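Local coordinates for protein Exo-beta-1,4-mannosidase (Rhizomucor miehei, PDB 4LYP) that hydrolyses beta-D-mannosides, probably releasing mannose from non-reducing chain ends, as a secreted fungal family 5 beta-mannosidase that also has transglycosylation activity, at residues A[341-346]-A[360-365]; A[82-87]-A[390-395]; A[146-151]-A[232-237]; A[263-268]-A[278-283]; A[36-41]-A[259-264]. One frame throughout, in Å; residues are numbered along the deposited sequence.

Contact 1. Residues A[341-346]-A[360-365]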
# COMPACT_ATOMS: atom_id res chain seq x y z
N ALA A 341 -1.23 -10.76 -12.75
CA ALA A 341 0.00 -11.19 -13.41
C ALA A 341 -0.07 -10.91 -14.92
O ALA A 341 -1.12 -10.62 -15.50
CB ALA A 341 0.17 -12.68 -13.19
N ARG A 342 1.10 -11.06 -15.54
CA ARG A 342 1.22 -11.01 -17.02
C ARG A 342 0.65 -12.29 -17.58
O ARG A 342 0.22 -13.20 -16.87
CB ARG A 342 2.66 -10.77 -17.41
CG ARG A 342 3.35 -9.62 -16.62
CD ARG A 342 4.72 -9.24 -17.14
NE ARG A 342 4.69 -8.31 -18.29
CZ ARG A 342 4.60 -7.00 -18.16
NH1 ARG A 342 4.70 -6.25 -19.30
NH2 ARG A 342 4.40 -6.40 -16.99
N ASP A 343 0.63 -12.36 -18.94
CA ASP A 343 -0.06 -13.45 -19.65
C ASP A 343 0.69 -14.80 -19.67
O ASP A 343 1.08 -15.33 -20.73
CB ASP A 343 -0.32 -13.04 -21.11
CG ASP A 343 -1.42 -12.01 -21.32
OD1 ASP A 343 -2.31 -11.84 -20.41
OD2 ASP A 343 -1.50 -11.46 -22.43
N ALA A 344 0.88 -15.39 -18.48
CA ALA A 344 1.57 -16.66 -18.30
C ALA A 344 0.97 -17.74 -19.18
O ALA A 344 1.69 -18.64 -19.67
CB ALA A 344 1.52 -17.11 -16.84
N TRP A 345 -0.34 -17.68 -19.41
CA TRP A 345 -1.08 -18.64 -20.20
C TRP A 345 -0.62 -18.75 -21.63
O TRP A 345 -0.95 -19.74 -22.30
CB TRP A 345 -2.60 -18.34 -20.10
CG TRP A 345 -2.91 -16.93 -20.62
CD1 TRP A 345 -2.99 -15.78 -19.88
CD2 TRP A 345 -3.14 -16.55 -21.99
NE1 TRP A 345 -3.25 -14.70 -20.67
CE2 TRP A 345 -3.34 -15.12 -21.98
CE3 TRP A 345 -3.22 -17.26 -23.23
CZ2 TRP A 345 -3.59 -14.35 -23.15
CZ3 TRP A 345 -3.50 -16.49 -24.39
CH2 TRP A 345 -3.67 -15.08 -24.36
N ARG A 346 0.09 -17.77 -22.16
CA ARG A 346 0.60 -17.88 -23.51
C ARG A 346 1.74 -18.91 -23.65
O ARG A 346 2.03 -19.38 -24.75
CB ARG A 346 1.09 -16.51 -23.98
CG ARG A 346 0.03 -15.47 -24.13
CD ARG A 346 0.55 -14.11 -24.45
NE ARG A 346 -0.49 -13.10 -24.64
CZ ARG A 346 -1.25 -12.99 -25.71
NH1 ARG A 346 -2.17 -12.07 -25.73
NH2 ARG A 346 -1.04 -13.81 -26.78
N PRO A 360 3.12 -10.06 -22.76
CA PRO A 360 1.98 -9.16 -22.74
C PRO A 360 1.13 -9.26 -21.48
O PRO A 360 1.24 -10.21 -20.71
CB PRO A 360 1.12 -9.61 -23.94
CG PRO A 360 2.06 -10.36 -24.81
CD PRO A 360 3.03 -11.02 -23.89
N THR A 361 0.24 -8.26 -21.34
CA THR A 361 -0.63 -8.12 -20.19
C THR A 361 -2.07 -8.03 -20.65
O THR A 361 -2.86 -7.25 -20.12
CB THR A 361 -0.22 -6.92 -19.33
OG1 THR A 361 -0.25 -5.71 -20.12
CG2 THR A 361 1.16 -7.07 -18.73
N SER A 362 -2.49 -8.86 -21.63
CA SER A 362 -3.87 -8.70 -22.09
C SER A 362 -4.92 -9.05 -21.03
O SER A 362 -5.91 -8.36 -20.94
CB SER A 362 -4.11 -9.46 -23.36
OG SER A 362 -4.00 -10.88 -23.19
N HIS A 363 -4.68 -10.10 -20.22
CA HIS A 363 -5.67 -10.38 -19.17
C HIS A 363 -5.71 -9.28 -18.15
O HIS A 363 -6.77 -8.79 -17.77
CB HIS A 363 -5.35 -11.71 -18.48
CG HIS A 363 -5.78 -12.91 -19.24
ND1 HIS A 363 -5.89 -14.16 -18.68
CD2 HIS A 363 -6.19 -13.05 -20.57
CE1 HIS A 363 -6.33 -15.01 -19.59
NE2 HIS A 363 -6.47 -14.38 -20.74
N LYS A 364 -4.50 -8.89 -17.65
CA LYS A 364 -4.40 -7.82 -16.67
C LYS A 364 -5.07 -6.54 -17.15
O LYS A 364 -5.74 -5.83 -16.39
CB LYS A 364 -2.92 -7.57 -16.41
CG LYS A 364 -2.60 -6.42 -15.46
CD LYS A 364 -1.08 -6.19 -15.46
CE LYS A 364 -0.62 -5.36 -14.29
NZ LYS A 364 0.89 -5.28 -14.26
N ASP A 365 -4.85 -6.17 -18.42
CA ASP A 365 -5.40 -4.89 -18.94
C ASP A 365 -6.89 -4.96 -18.91
O ASP A 365 -7.53 -3.95 -18.52
CB ASP A 365 -4.91 -4.69 -20.35
CG ASP A 365 -3.43 -4.29 -20.42
OD1 ASP A 365 -2.77 -4.24 -19.40
OD2 ASP A 365 -3.03 -4.03 -21.56
O HOH W 1 -2.03 -10.25 -18.14
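Asp343 N donates to Pro360 O at 2.9 Å, and the backbones come nearest where the CA atoms of Arg342 and Thr361 lie 4.7 Å apart. Through these residues the loop leaving strand 333-338 of the TIM barrel is fastened to the start of helix 362-380, with Asp343 at the centre of an inverse gamma turn. The Asp343 carboxylate takes up amides of the first helical turn. His363 N meets the syn lone pair of Asp343 OD1 at 2.9 Å and almost straight (176°), while Ser362 N comes to OD2 from above the carboxylate plane. Asp343 OD2 also accepts Arg346 NE, 2.9 Å away in a salt bridge from the anti side, and, less certainly, the hydroxyl of Ser362, which has a second conformer. The amide and guanidinium donors alone would probably favour the ionised acid. Beside this cluster, the five-membered ring of Trp345 and the His363 ring form an offset stack, centroids 3.8 Å apart and planes at 21°. A chi1 of 59°, with CG between the backbone N and carbonyl carbon, brings the indole there; its other face carries Arg346 CG. Tyr300 holds His363 ND1. Thr361 CG2 sits over the centre of the Arg342 guanidinium, whose nitrogens reach Thr359 O and Asp427. A water accepts Lys364 N at 2.9 Å and is 2.8 Å from Ala341 O.

Contact 2. Residues A[82-87]-A[390-395]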
# COMPACT_ATOMS: atom_id res chain seq x y z
N GLU A 82 12.38 10.57 -8.97
CA GLU A 82 11.79 11.78 -9.47
C GLU A 82 11.14 11.58 -10.84
O GLU A 82 10.02 12.05 -11.08
CB GLU A 82 12.84 12.90 -9.52
CG GLU A 82 13.24 13.35 -8.09
CD GLU A 82 14.57 14.15 -8.06
OE1 GLU A 82 14.91 14.61 -6.97
OE2 GLU A 82 15.33 14.23 -9.08
N LEU A 83 11.77 10.80 -11.71
CA LEU A 83 11.20 10.50 -13.01
C LEU A 83 9.93 9.64 -12.89
O LEU A 83 8.96 9.87 -13.59
CB LEU A 83 12.25 9.79 -13.87
CG LEU A 83 11.77 9.31 -15.24
CD1 LEU A 83 11.19 10.37 -16.13
CD2 LEU A 83 12.88 8.50 -15.92
N GLU A 84 9.94 8.67 -11.98
CA GLU A 84 8.79 7.78 -11.83
C GLU A 84 7.61 8.56 -11.24
O GLU A 84 6.45 8.32 -11.65
CB GLU A 84 9.18 6.63 -10.94
CG GLU A 84 10.13 5.66 -11.71
CD GLU A 84 10.62 4.47 -10.93
OE1 GLU A 84 10.33 4.32 -9.70
OE2 GLU A 84 11.26 3.62 -11.58
N ILE A 85 7.85 9.49 -10.30
CA ILE A 85 6.76 10.37 -9.83
C ILE A 85 6.19 11.21 -10.96
O ILE A 85 4.98 11.33 -11.12
CB ILE A 85 7.23 11.30 -8.64
CG1 ILE A 85 7.76 10.52 -7.46
CG2 ILE A 85 6.05 12.17 -8.23
CD1 ILE A 85 6.79 9.55 -6.87
N LYS A 86 7.10 11.80 -11.77
CA LYS A 86 6.65 12.57 -12.95
C LYS A 86 5.84 11.68 -13.88
O LYS A 86 4.72 12.09 -14.37
CB LYS A 86 7.88 13.12 -13.64
CG LYS A 86 7.53 13.97 -14.89
CD LYS A 86 8.85 14.59 -15.45
CE LYS A 86 8.52 15.46 -16.65
NZ LYS A 86 8.23 14.72 -17.88
N GLN A 87 6.24 10.44 -14.14
CA GLN A 87 5.47 9.55 -14.98
C GLN A 87 4.09 9.29 -14.42
O GLN A 87 3.06 9.27 -15.13
CB GLN A 87 6.17 8.17 -15.18
CG GLN A 87 7.44 8.25 -15.98
CD GLN A 87 8.26 6.98 -15.89
OE1 GLN A 87 8.07 6.10 -15.01
NE2 GLN A 87 9.26 6.86 -16.75
N TRP A 390 -1.72 -2.07 -7.52
CA TRP A 390 -0.47 -2.61 -6.94
C TRP A 390 0.28 -3.31 -8.07
O TRP A 390 -0.17 -4.33 -8.54
CB TRP A 390 -0.80 -3.59 -5.84
CG TRP A 390 0.47 -4.17 -5.27
CD1 TRP A 390 1.33 -5.12 -5.86
CD2 TRP A 390 1.12 -3.75 -4.06
NE1 TRP A 390 2.43 -5.30 -5.08
CE2 TRP A 390 2.37 -4.46 -3.97
CE3 TRP A 390 0.79 -2.84 -3.02
CZ2 TRP A 390 3.25 -4.33 -2.87
CZ3 TRP A 390 1.68 -2.68 -1.95
CH2 TRP A 390 2.89 -3.43 -1.88
N ALA A 391 1.40 -2.69 -8.54
CA ALA A 391 2.04 -1.49 -8.02
C ALA A 391 2.85 -0.91 -9.20
O ALA A 391 3.13 -1.61 -10.17
CB ALA A 391 2.95 -1.75 -6.83
N TYR A 392 3.25 0.34 -9.08
CA TYR A 392 3.98 0.96 -10.18
C TYR A 392 5.45 0.55 -10.15
O TYR A 392 6.13 0.76 -9.17
CB TYR A 392 3.85 2.49 -10.14
CG TYR A 392 4.38 3.12 -11.42
CD1 TYR A 392 3.85 2.76 -12.66
CD2 TYR A 392 5.40 4.06 -11.40
CE1 TYR A 392 4.31 3.33 -13.81
CE2 TYR A 392 5.86 4.66 -12.58
CZ TYR A 392 5.29 4.26 -13.79
OH TYR A 392 5.75 4.78 -14.98
N GLY A 393 5.91 -0.06 -11.23
CA GLY A 393 7.33 -0.44 -11.38
C GLY A 393 8.17 0.59 -12.03
O GLY A 393 9.39 0.62 -11.84
N GLY A 394 7.59 1.47 -12.86
CA GLY A 394 8.37 2.61 -13.39
C GLY A 394 9.45 2.12 -14.34
O GLY A 394 9.20 1.40 -15.31
N GLU A 395 10.67 2.59 -14.07
CA GLU A 395 11.87 2.31 -14.86
C GLU A 395 12.51 1.00 -14.42
O GLU A 395 13.43 0.51 -15.10
CB GLU A 395 12.84 3.46 -14.73
CG GLU A 395 12.31 4.77 -15.25
CD GLU A 395 12.13 4.73 -16.76
OE1 GLU A 395 13.16 4.65 -17.50
OE2 GLU A 395 11.01 4.60 -17.20
O HOH W 2 10.29 1.58 -9.31
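Glu84, Glu395 and Tyr392 supply most of the surface buried here, where helix 78-90 meets the end of strand 386-394, the last strand of the barrel. Glu84 extends from the helix with chi2 at 179°, and this straight chain carries OE2 to Glu395 N, 2.8 Å away; the amide arrives from above the carboxylate plane. Arg80 forms a salt bridge with the same oxygen, and OE1 is held by Tyr62 and by a water that also donates to Gly393 O. Glu395 instead folds back at chi2 (-68°), so that its OE2 receives Gln87 NE2 at 2.9 Å while its CG rests 3.8 Å from Leu83 CD2. The other end of the Gln87 amide accepts Tyr392 OH, 2.7 Å from OE1 and above the carbonyl plane. Amide and phenol ring stand almost perpendicular (88°), with OE1 at the ring edge; one amide group thus ties both the strand and the residue following it. Gly394 N lies over the centre of one Tyr392 ring face. Around this junction, Ile85 turns from the strand toward helix 125-140 and strand 95-99, while strand 423-424 and Ser425 run beside Gly393 and Gly394, and Ser425 OG bonds Glu395 OE2.

Contact 3. Residues A[146-151]-A[232-237]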
# COMPACT_ATOMS: atom_id res chain seq x y z
N VAL A 146 -0.61 8.13 1.42
CA VAL A 146 -1.09 7.23 2.49
C VAL A 146 0.17 6.61 3.10
O VAL A 146 0.93 5.92 2.38
CB VAL A 146 -2.06 6.14 1.96
CG1 VAL A 146 -2.39 5.15 3.03
CG2 VAL A 146 -3.32 6.82 1.40
N MET A 147 0.43 6.94 4.37
CA MET A 147 1.71 6.60 5.02
C MET A 147 1.54 5.30 5.83
O MET A 147 1.02 5.34 6.94
CB MET A 147 2.11 7.70 5.94
CG MET A 147 2.46 9.04 5.24
SD MET A 147 4.05 8.99 4.42
CE MET A 147 5.09 9.35 5.84
N THR A 148 1.94 4.18 5.25
CA THR A 148 1.79 2.87 5.91
C THR A 148 2.89 2.74 6.98
O THR A 148 4.08 2.81 6.66
CB THR A 148 1.83 1.74 4.93
OG1 THR A 148 0.85 2.01 3.88
CG2 THR A 148 1.52 0.40 5.55
N LEU A 149 2.49 2.61 8.25
CA LEU A 149 3.45 2.68 9.37
C LEU A 149 4.04 1.35 9.78
O LEU A 149 4.95 1.32 10.64
CB LEU A 149 2.77 3.37 10.54
CG LEU A 149 2.50 4.85 10.36
CD1 LEU A 149 1.40 5.30 11.32
CD2 LEU A 149 3.80 5.61 10.61
N GLY A 150 3.53 0.25 9.23
CA GLY A 150 4.03 -1.08 9.58
C GLY A 150 3.50 -2.08 8.61
O GLY A 150 2.85 -1.69 7.63
N ASN A 151 3.75 -3.34 8.91
CA ASN A 151 3.44 -4.39 7.91
C ASN A 151 3.24 -5.68 8.62
O ASN A 151 4.12 -6.07 9.41
CB ASN A 151 4.59 -4.49 6.91
CG ASN A 151 4.31 -5.33 5.68
OD1 ASN A 151 3.20 -5.86 5.47
ND2 ASN A 151 5.30 -5.40 4.83
N SER A 232 -3.19 10.37 4.90
CA SER A 232 -3.55 9.53 6.04
C SER A 232 -2.34 8.82 6.63
O SER A 232 -1.34 8.56 5.91
CB SER A 232 -4.65 8.51 5.67
OG SER A 232 -4.10 7.62 4.74
N TRP A 233 -2.45 8.49 7.90
CA TRP A 233 -1.55 7.53 8.58
C TRP A 233 -2.26 6.21 8.59
O TRP A 233 -3.42 6.12 9.00
CB TRP A 233 -1.31 7.95 10.01
CG TRP A 233 -0.61 9.27 10.08
CD1 TRP A 233 -1.15 10.52 10.39
CD2 TRP A 233 0.78 9.53 9.77
NE1 TRP A 233 -0.19 11.50 10.26
CE2 TRP A 233 0.99 10.94 9.88
CE3 TRP A 233 1.85 8.69 9.41
CZ2 TRP A 233 2.22 11.51 9.64
CZ3 TRP A 233 3.08 9.26 9.16
CH2 TRP A 233 3.26 10.66 9.29
N GLN A 234 -1.59 5.16 8.14
CA GLN A 234 -2.20 3.82 8.07
C GLN A 234 -1.51 2.90 9.05
O GLN A 234 -0.27 2.80 9.03
CB GLN A 234 -2.14 3.31 6.64
CG GLN A 234 -2.71 1.90 6.51
CD GLN A 234 -2.88 1.63 5.04
OE1 GLN A 234 -1.92 1.17 4.37
NE2 GLN A 234 -4.07 1.93 4.49
N ILE A 235 -2.31 2.28 9.93
CA ILE A 235 -1.72 1.48 11.03
C ILE A 235 -0.62 0.54 10.48
O ILE A 235 0.54 0.54 10.93
CB ILE A 235 -2.80 0.71 11.75
CG1 ILE A 235 -3.79 1.62 12.50
CG2 ILE A 235 -2.12 -0.26 12.77
CD1 ILE A 235 -5.01 0.89 13.06
N ALA A 236 -1.03 -0.34 9.55
CA ALA A 236 -0.09 -1.33 9.06
C ALA A 236 -0.72 -1.94 7.83
O ALA A 236 -1.93 -1.99 7.64
CB ALA A 236 0.19 -2.46 10.08
N ASN A 237 0.14 -2.53 6.98
CA ASN A 237 -0.34 -3.29 5.82
C ASN A 237 -0.90 -4.66 6.32
O ASN A 237 -0.15 -5.50 6.84
CB ASN A 237 0.84 -3.53 4.87
CG ASN A 237 0.42 -4.30 3.68
OD1 ASN A 237 -0.59 -3.94 3.01
ND2 ASN A 237 1.13 -5.36 3.37
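Thr148 and Gln234 lie side by side on one face of two parallel strands, and Thr148 OG1 donates to Gln234 OE1 at 2.9 Å. Gln234 has CG anti to its backbone N (chi1 178°) and a chain extended beyond it, which sets the amide level with the threonine hydroxyl. Glu336 and Ser264 take its NE2, and Arg97 NE reaches OE1, fixing the amide's rotation. Val146 spreads CG1 and CG2 about Ser232 OG, each 3.5 Å away; that hydroxyl bonds Tyr287. On the other face Met147, bent at chi2 and chi3, runs alongside the Trp233 indole, its CB 3.6 Å from CE3, and Leu149 CD2 approaches the same carbon. These are neighbouring strands of the (beta/alpha)8 barrel, 144-148 and 230-234, joined by backbone hydrogen bonds such as Met147 N to Ser232 O (2.9 Å). Thr148 and Gln234 face the barrel interior, whereas Met147 and Trp233 pack against helix 197-213. Past the strand ends Asn237 N bonds Gly150 O. Asn151 and Asn237 both place CG anti to N, their amide planes 57° apart, and Asn237 ND2 donates to Asn151 OD1 at 3.0 Å from above the carbonyl plane. Arg97 holds OD1 of Asn237, the residue before Glu238, which lines a guanidine pocket.

Contact 4. Residues A[263-268]-A[278-283]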
# COMPACT_ATOMS: atom_id res chain seq x y z
N VAL A 263 -6.89 8.62 9.52
CA VAL A 263 -6.30 7.36 9.95
C VAL A 263 -7.00 6.23 9.25
O VAL A 263 -8.25 6.17 9.17
CB VAL A 263 -6.36 7.21 11.49
CG1 VAL A 263 -5.73 5.89 11.94
CG2 VAL A 263 -5.67 8.39 12.16
N SER A 264 -6.20 5.28 8.79
CA SER A 264 -6.65 4.08 8.13
C SER A 264 -6.11 2.80 8.76
O SER A 264 -5.06 2.83 9.40
CB SER A 264 -6.07 4.17 6.63
OG SER A 264 -6.30 2.99 5.92
N ALA A 265 -6.84 1.67 8.60
CA ALA A 265 -6.48 0.41 9.19
C ALA A 265 -5.60 -0.46 8.32
O ALA A 265 -4.99 -1.40 8.84
CB ALA A 265 -7.73 -0.36 9.54
N GLY A 266 -5.57 -0.29 6.99
CA GLY A 266 -4.80 -1.15 6.07
C GLY A 266 -5.35 -2.51 5.81
O GLY A 266 -4.58 -3.40 5.38
N LEU A 267 -6.65 -2.73 6.05
CA LEU A 267 -7.20 -4.06 5.93
C LEU A 267 -7.42 -4.51 4.50
O LEU A 267 -7.78 -3.71 3.61
CB LEU A 267 -8.56 -4.11 6.63
CG LEU A 267 -8.99 -5.46 7.14
CD1 LEU A 267 -8.22 -5.86 8.42
CD2 LEU A 267 -10.51 -5.56 7.33
N GLU A 268 -7.30 -5.83 4.32
CA GLU A 268 -7.69 -6.46 3.01
C GLU A 268 -9.18 -6.44 2.76
O GLU A 268 -9.65 -6.39 1.63
CB GLU A 268 -7.23 -7.89 2.96
CG GLU A 268 -5.71 -8.13 2.94
CD GLU A 268 -5.38 -9.52 3.49
OE1 GLU A 268 -5.02 -10.42 2.75
OE2 GLU A 268 -5.53 -9.70 4.74
N ARG A 278 -14.65 -5.16 12.65
CA ARG A 278 -13.65 -5.27 13.72
C ARG A 278 -12.48 -4.27 13.46
O ARG A 278 -11.94 -3.69 14.40
CB ARG A 278 -13.10 -6.69 13.73
CG ARG A 278 -11.93 -6.95 14.61
CD ARG A 278 -11.63 -8.42 14.84
NE ARG A 278 -11.36 -9.10 13.56
CZ ARG A 278 -11.46 -10.40 13.34
NH1 ARG A 278 -11.77 -11.24 14.36
NH2 ARG A 278 -11.26 -10.91 12.08
N ALA A 279 -12.13 -4.07 12.18
CA ALA A 279 -11.07 -3.16 11.84
C ALA A 279 -11.55 -1.70 11.74
O ALA A 279 -10.84 -0.78 12.04
CB ALA A 279 -10.45 -3.53 10.47
N HIS A 280 -12.79 -1.52 11.20
CA HIS A 280 -13.20 -0.18 10.74
C HIS A 280 -14.19 0.54 11.66
O HIS A 280 -14.31 1.76 11.52
CB HIS A 280 -13.81 -0.28 9.35
CG HIS A 280 -12.84 -0.77 8.32
ND1 HIS A 280 -13.02 -1.88 7.58
CD2 HIS A 280 -11.69 -0.17 7.83
CE1 HIS A 280 -11.97 -2.03 6.72
NE2 HIS A 280 -11.19 -0.99 6.84
N ASP A 281 -14.92 -0.18 12.53
CA ASP A 281 -15.95 0.49 13.33
C ASP A 281 -15.31 1.07 14.60
O ASP A 281 -15.51 0.57 15.71
CB ASP A 281 -17.09 -0.50 13.64
CG ASP A 281 -18.27 0.17 14.32
OD1 ASP A 281 -18.35 1.38 14.32
OD2 ASP A 281 -19.10 -0.58 14.84
N HIS A 282 -14.56 2.13 14.42
CA HIS A 282 -13.85 2.81 15.48
C HIS A 282 -13.88 4.29 15.20
O HIS A 282 -13.75 4.68 14.01
CB HIS A 282 -12.37 2.36 15.59
CG HIS A 282 -12.25 0.88 15.88
ND1 HIS A 282 -12.46 0.35 17.10
CD2 HIS A 282 -12.05 -0.17 15.04
CE1 HIS A 282 -12.40 -0.98 17.04
NE2 HIS A 282 -12.15 -1.32 15.74
N LYS A 283 -13.95 5.11 16.24
CA LYS A 283 -14.02 6.54 16.03
C LYS A 283 -12.80 7.04 15.22
O LYS A 283 -12.91 8.03 14.44
CB LYS A 283 -14.04 7.26 17.42
CG LYS A 283 -14.06 8.80 17.32
CD LYS A 283 -14.32 9.40 18.66
CE LYS A 283 -14.65 10.91 18.60
NZ LYS A 283 -15.47 11.37 17.45
O HOH W 3 -8.61 -0.45 6.28
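The ring of His280 carries Ala279 CB over the centre of one face, while Leu267 CD2, 3.9 Å from His280 CE1, and Ala265 CB approach the ring obliquely. The setting is a beta-alpha unit of the TIM barrel, in which the loop after strand 262-264 turns back against the end of helix 273-280. Contact is chiefly apolar. With chi1 at -154°, the Leu267 side chain swings away from its own N-H, and this brings both methyls onto Ala279 CB, CD2 at 3.7 Å and CD1 at 3.8 Å. Ala265 CB packs more loosely, 4.3 Å from Ala279 CB. Ala279 O is buried by the contact without any partner in the model. Phe247 of helix 244-257 also touches Ala279, and Leu329 of helix 308-329 touches His280. The polar link is a single water that accepts Leu267 N at 3.0 Å and lies 2.7 Å from His280 NE2.

Contact 5. Residues A[36-41]-A[259-264]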
# COMPACT_ATOMS: atom_id res chain seq x y z
N PHE A 36 -7.15 23.92 5.01
CA PHE A 36 -7.85 23.75 3.71
C PHE A 36 -7.30 22.60 2.83
O PHE A 36 -8.06 21.89 2.18
CB PHE A 36 -7.79 25.10 2.97
CG PHE A 36 -8.77 25.26 1.85
CD1 PHE A 36 -10.14 25.14 2.02
CD2 PHE A 36 -8.29 25.70 0.63
CE1 PHE A 36 -11.02 25.42 0.96
CE2 PHE A 36 -9.13 25.98 -0.43
CZ PHE A 36 -10.49 25.80 -0.25
N ALA A 37 -6.00 22.43 2.86
CA ALA A 37 -5.28 21.47 2.05
C ALA A 37 -5.24 20.08 2.63
O ALA A 37 -4.79 19.13 1.96
CB ALA A 37 -3.86 21.98 1.78
N PHE A 38 -5.73 19.88 3.87
CA PHE A 38 -5.73 18.52 4.43
C PHE A 38 -6.89 17.76 3.83
O PHE A 38 -8.04 18.27 3.75
CB PHE A 38 -5.85 18.55 5.95
CG PHE A 38 -4.57 18.99 6.61
CD1 PHE A 38 -3.65 18.06 7.14
CD2 PHE A 38 -4.23 20.34 6.70
CE1 PHE A 38 -2.45 18.45 7.64
CE2 PHE A 38 -3.00 20.72 7.24
CZ PHE A 38 -2.14 19.76 7.77
N VAL A 39 -6.65 16.49 3.51
CA VAL A 39 -7.77 15.62 3.07
C VAL A 39 -8.61 15.32 4.29
O VAL A 39 -8.09 15.03 5.38
CB VAL A 39 -7.21 14.33 2.41
CG1 VAL A 39 -8.39 13.46 1.98
CG2 VAL A 39 -6.32 14.65 1.26
N LYS A 40 -9.95 15.34 4.10
CA LYS A 40 -10.89 15.17 5.22
C LYS A 40 -11.95 14.19 4.77
O LYS A 40 -12.08 13.87 3.58
CB LYS A 40 -11.58 16.51 5.57
CG LYS A 40 -10.58 17.60 5.82
CD LYS A 40 -11.25 18.97 6.05
CE LYS A 40 -10.18 20.09 6.06
NZ LYS A 40 -9.62 20.38 4.65
N ILE A 41 -12.76 13.73 5.72
CA ILE A 41 -13.98 12.97 5.37
C ILE A 41 -15.08 14.03 5.19
O ILE A 41 -15.25 14.93 6.01
CB ILE A 41 -14.37 11.98 6.48
CG1 ILE A 41 -13.20 11.11 6.92
CG2 ILE A 41 -15.62 11.17 6.02
CD1 ILE A 41 -12.66 10.28 5.76
N PRO A 259 -3.37 15.10 14.97
CA PRO A 259 -4.81 15.30 14.97
C PRO A 259 -5.38 15.90 13.69
O PRO A 259 -6.59 15.79 13.49
CB PRO A 259 -5.07 16.25 16.15
CG PRO A 259 -3.79 16.45 16.77
CD PRO A 259 -2.68 15.74 16.11
N LYS A 260 -4.54 16.45 12.81
CA LYS A 260 -5.06 17.00 11.57
C LYS A 260 -5.28 15.96 10.47
O LYS A 260 -5.86 16.30 9.45
CB LYS A 260 -4.09 18.05 11.02
CG LYS A 260 -3.95 19.26 11.98
CD LYS A 260 -2.92 20.25 11.50
CE LYS A 260 -2.88 21.50 12.41
NZ LYS A 260 -4.25 22.05 12.59
N HIS A 261 -4.78 14.72 10.67
CA HIS A 261 -4.76 13.71 9.59
C HIS A 261 -5.78 12.62 9.77
O HIS A 261 -6.09 12.20 10.90
CB HIS A 261 -3.36 13.11 9.56
CG HIS A 261 -2.34 13.96 8.87
ND1 HIS A 261 -1.06 14.09 9.34
CD2 HIS A 261 -2.41 14.63 7.67
CE1 HIS A 261 -0.38 14.84 8.49
NE2 HIS A 261 -1.18 15.17 7.43
N LEU A 262 -6.21 12.09 8.66
CA LEU A 262 -6.99 10.86 8.61
C LEU A 262 -6.17 9.64 9.06
O LEU A 262 -4.94 9.63 8.92
CB LEU A 262 -7.51 10.64 7.20
CG LEU A 262 -8.38 11.76 6.64
CD1 LEU A 262 -8.80 11.43 5.19
CD2 LEU A 262 -9.61 12.01 7.54
N VAL A 263 -6.89 8.62 9.52
CA VAL A 263 -6.30 7.36 9.95
C VAL A 263 -7.00 6.23 9.25
O VAL A 263 -8.25 6.17 9.17
CB VAL A 263 -6.36 7.21 11.49
CG1 VAL A 263 -5.73 5.89 11.94
CG2 VAL A 263 -5.67 8.39 12.16
N SER A 264 -6.20 5.28 8.79
CA SER A 264 -6.65 4.08 8.13
C SER A 264 -6.11 2.80 8.76
O SER A 264 -5.06 2.83 9.40
CB SER A 264 -6.07 4.17 6.63
OG SER A 264 -6.30 2.99 5.92
O HOH W 4 -5.56 14.21 6.36
O HOH W 5 -8.09 15.36 8.15
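The Phe38 ring is met by Lys260 over a face and by His261 at its edge. Lys260 CB stands 4.1 Å from the phenyl centroid and 27° off the normal, a CH-pi contact. At the edge, His261 NE2 is 3.5 Å from Phe38 CE1, with the two ring planes 53° apart; that nitrogen is hydrogen-bonded to Asp227 O. Lys260 has two conformers, and in the one given its amino group leads away to pair with Glu35. The apolar contacts centre on Leu262. This residue leaves the backbone toward 36-41, and a chi1 of -58° puts its CG 3.5 Å from Val39 O. The two methyls divide the work: CD1 of Leu262 meets Val39 CG1 and CD2 meets Ile41 CG1, each at 3.8 Å. Leu262 opens strand 262-264 of the TIM barrel, at the N-terminal ends of the parallel strands, while strand 40-41 pairs antiparallel with 48-50, whose Phe48 also touches Leu262. The N-terminal antiparallel strands thus pack against this end of the barrel. Polar contact between the segments runs through water. One water accepts Leu262 N at 3.2 Å and lies close to Val39 O; a second sits between two carbonyl oxygens, 2.8 Å from Val39 O and 2.7 Å from Lys260 O. Within its own segment, Lys40 NZ reaches Phe38 O in the carbonyl plane, on a lone pair.

Overall arrangement
Contact 3 lies nearest the chain's centre and pairs barrel strands by direct backbone bonds and polar interior side chains. It and contact 4 are wholly buried; contact 1 is mostly buried though farthest out, and contacts 2 and 5 are partly buried. Contacts 4 and 5 share strand 262-264, which neighbours strand 230-234 of contact 3: Ile235 N meets Ser264 O at 2.9 Å, probably a hydrogen bond. Both rely on apolar packing with water links. Contact 1 lies on the other side of the chain's centre from contacts 4 and 5, and contact 2 from contact 4. Contact 1 gathers donors on one carboxylate beside stacked rings, whereas contact 2 uses two, Glu84 and Glu395.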